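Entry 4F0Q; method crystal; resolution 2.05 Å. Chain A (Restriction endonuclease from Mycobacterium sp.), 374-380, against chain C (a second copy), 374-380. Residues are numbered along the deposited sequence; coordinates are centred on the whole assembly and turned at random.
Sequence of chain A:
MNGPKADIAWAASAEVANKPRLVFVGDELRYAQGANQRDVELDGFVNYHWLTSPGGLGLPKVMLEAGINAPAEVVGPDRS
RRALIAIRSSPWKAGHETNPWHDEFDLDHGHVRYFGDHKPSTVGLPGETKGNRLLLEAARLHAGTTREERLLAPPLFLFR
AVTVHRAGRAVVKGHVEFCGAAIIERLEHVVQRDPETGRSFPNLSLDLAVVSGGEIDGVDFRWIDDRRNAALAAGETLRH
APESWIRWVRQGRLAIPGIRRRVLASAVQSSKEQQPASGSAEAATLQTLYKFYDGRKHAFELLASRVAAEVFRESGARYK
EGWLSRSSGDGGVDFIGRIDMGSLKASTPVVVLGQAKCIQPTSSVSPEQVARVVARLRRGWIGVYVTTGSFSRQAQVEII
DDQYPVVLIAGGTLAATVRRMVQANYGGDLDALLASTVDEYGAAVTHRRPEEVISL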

# COMPACT_ATOMS: atom_id res chain seq x y z
N VAL A 374 3.30 -5.60 -12.24
CA VAL A 374 2.20 -4.72 -11.84
C VAL A 374 0.84 -5.40 -12.02
O VAL A 374 -0.05 -5.25 -11.18
N ALA A 375 0.70 -6.16 -13.10
CA ALA A 375 -0.56 -6.85 -13.39
C ALA A 375 -0.93 -7.87 -12.32
O ALA A 375 -2.10 -8.18 -12.12
N ARG A 376 0.09 -8.38 -11.63
CA ARG A 376 -0.12 -9.37 -10.57
C ARG A 376 -0.64 -8.73 -9.29
O ARG A 376 -1.17 -9.41 -8.42
N LEU A 377 -0.49 -7.41 -9.18
CA LEU A 377 -0.85 -6.70 -7.96
C LEU A 377 -2.36 -6.51 -7.81
O LEU A 377 -3.06 -6.15 -8.75
N ARG A 378 -2.84 -6.75 -6.59
CA ARG A 378 -4.22 -6.45 -6.24
C ARG A 378 -4.22 -5.23 -5.34
O ARG A 378 -3.16 -4.67 -5.05
N ARG A 379 -5.40 -4.80 -4.90
CA ARG A 379 -5.47 -3.69 -3.95
C ARG A 379 -4.94 -4.14 -2.59
O ARG A 379 -5.28 -5.22 -2.11
N GLY A 380 -4.11 -3.31 -1.99
CA GLY A 380 -3.47 -3.65 -0.73
C GLY A 380 -2.15 -4.35 -0.96
O GLY A 380 -1.49 -4.78 -0.02
N VAL C 374 -19.80 -3.81 -3.66
CA VAL C 374 -18.78 -3.23 -4.54
C VAL C 374 -17.36 -3.55 -4.06
O VAL C 374 -16.48 -3.86 -4.87
N ALA C 375 -17.15 -3.51 -2.75
CA ALA C 375 -15.83 -3.72 -2.17
C ALA C 375 -15.37 -5.17 -2.24
O ALA C 375 -14.26 -5.49 -1.81
N ARG C 376 -16.21 -6.04 -2.77
CA ARG C 376 -15.86 -7.45 -2.91
C ARG C 376 -15.31 -7.75 -4.30
O ARG C 376 -14.74 -8.82 -4.54
N LEU C 377 -15.49 -6.81 -5.22
CA LEU C 377 -15.16 -7.03 -6.62
C LEU C 377 -13.66 -6.91 -6.91
O LEU C 377 -13.06 -5.86 -6.69
N ARG C 378 -13.08 -8.00 -7.39
CA ARG C 378 -11.71 -7.96 -7.87
C ARG C 378 -11.69 -7.42 -9.29
O ARG C 378 -12.73 -7.02 -9.83
N ARG C 379 -10.51 -7.40 -9.90
CA ARG C 379 -10.37 -6.99 -11.29
C ARG C 379 -11.05 -7.99 -12.21
O ARG C 379 -10.81 -9.19 -12.12
N GLY C 380 -11.91 -7.49 -13.10
CA GLY C 380 -12.61 -8.33 -14.04
C GLY C 380 -13.89 -8.91 -13.47
O GLY C 380 -14.53 -9.75 -14.08

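Two copies of the same short stretch run in nearly opposite directions, 177° apart, and their backbones stay well separated: even at Arg A378 and Arg C378, the nearest pair, the CA atoms lie 7.8 Å from each other. A gap this wide has to be crossed by long side chains, and arginine does the crossing. Each stretch folds its first four residues into a type I beta turn, closed by a backbone hydrogen bond from Leu A377 N to Val A374 O in one copy and from Leu C377 N to Val C374 O in the other. The turn leaves the carbonyl of residue 375 accessible to the other copy, and that carbonyl is where the arginine at 379 arrives.

Arg A379 and Arg C379 are the side chains whose CA-to-CB bonds point toward the partner, but they reach it differently. Arg C379 has chi1 t, chi2 t and chi3 p; the late bend at chi3 brings its guanidinium edge-on to Ala A375 O. Arg C379 NH1 donates to Ala A375 O at 2.6 Å and Arg C379 NH2 to the same Ala A375 O at 2.9 Å, a forked arrangement with the straighter angle at NH1. Arg A379 instead turns at chi1, which is p, and then runs extended through chi2 and chi3, both t. Its edge meets the equivalent carbonyl, but Arg A379 NH2 is modelled 2.3 Å from Ala C375 O, too short to be read as a hydrogen bond. Leu C377 O lies over one face of this guanidinium, 3.5 Å from Arg A379 NH2 and badly angled for bonding. Both 379 guanidiniums thus have the 375 carbonyl oxygen of the other copy at the edge, reached by different rotamers, and the sound hydrogen bonds are those of Arg C379.

Arg A378 and Arg C378 leave their backbones sideways, yet their ends draw nearer the partner. Both take chi1 m and extend through t at chi2 and chi3, so the two long chains meet at their tips. There each guanidinium has a nitrogen of the other over one face, with Arg A378 NH2 3.2 Å from Arg C378 NH1. These are two donors with like charge, so the approach is not a hydrogen bond.

Arg A376, Arg C376 and both leucines point away, the arginines folded through m, m, m and the leucines in m, t. Gly A380 and Gly C380 answer to their backbone angles, at which a CB would jam against the preceding carbonyl oxygen.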

# COMPACT_ATOMS: atom_id res chain seq x y z
CB VAL A 374 2.23 -3.39 -12.63
CG1 VAL A 374 1.03 -2.53 -12.27
CG2 VAL A 374 3.52 -2.64 -12.35
CB ALA A 375 -0.49 -7.52 -14.76
CB ARG A 376 1.18 -10.11 -10.29
CG ARG A 376 1.58 -11.10 -11.37
CD ARG A 376 0.66 -12.31 -11.36
NE ARG A 376 0.60 -12.93 -10.05
CZ ARG A 376 1.45 -13.85 -9.61
NH1 ARG A 376 2.45 -14.25 -10.39
NH2 ARG A 376 1.32 -14.36 -8.40
CB LEU A 377 -0.15 -5.34 -7.90
CG LEU A 377 1.37 -5.35 -7.79
CD1 LEU A 377 1.92 -3.94 -7.75
CD2 LEU A 377 1.82 -6.14 -6.56
CB ARG A 378 -4.85 -7.63 -5.49
CG ARG A 378 -4.87 -8.93 -6.28
CD ARG A 378 -5.41 -10.07 -5.44
NE ARG A 378 -5.46 -11.32 -6.19
CZ ARG A 378 -5.83 -12.48 -5.68
NH1 ARG A 378 -6.18 -12.57 -4.40
NH2 ARG A 378 -5.85 -13.57 -6.44
CB ARG A 379 -6.90 -3.16 -3.83
CG ARG A 379 -7.94 -4.22 -3.55
CD ARG A 379 -9.30 -3.61 -3.35
NE ARG A 379 -10.35 -4.62 -3.38
CZ ARG A 379 -11.65 -4.36 -3.25
NH1 ARG A 379 -12.06 -3.12 -3.07
NH2 ARG A 379 -12.52 -5.35 -3.30
CB VAL C 374 -18.94 -1.70 -4.65
CG1 VAL C 374 -17.83 -1.10 -5.50
CG2 VAL C 374 -20.30 -1.35 -5.24
CB ALA C 375 -15.80 -3.22 -0.73
CB ARG C 376 -17.08 -8.33 -2.64
CG ARG C 376 -17.56 -8.31 -1.20
CD ARG C 376 -16.59 -9.06 -0.30
NE ARG C 376 -16.34 -10.42 -0.77
CZ ARG C 376 -17.11 -11.46 -0.47
NH1 ARG C 376 -18.17 -11.31 0.30
NH2 ARG C 376 -16.81 -12.66 -0.95
CB LEU C 377 -15.92 -6.04 -7.51
CG LEU C 377 -17.44 -6.08 -7.37
CD1 LEU C 377 -18.09 -5.04 -8.27
CD2 LEU C 377 -17.96 -7.47 -7.68
CB ARG C 378 -11.08 -9.35 -7.85
CG ARG C 378 -11.02 -10.00 -6.48
CD ARG C 378 -10.21 -11.28 -6.55
NE ARG C 378 -10.36 -12.10 -5.35
CZ ARG C 378 -9.78 -13.28 -5.19
NH1 ARG C 378 -9.01 -13.78 -6.15
NH2 ARG C 378 -9.96 -13.96 -4.06
CB ARG C 379 -8.89 -6.86 -11.65
CG ARG C 379 -8.62 -6.84 -13.15
CD ARG C 379 -7.13 -6.95 -13.40
NE ARG C 379 -6.54 -8.06 -12.65
CZ ARG C 379 -5.24 -8.22 -12.45
NH1 ARG C 379 -4.38 -7.33 -12.93
NH2 ARG C 379 -4.80 -9.26 -11.76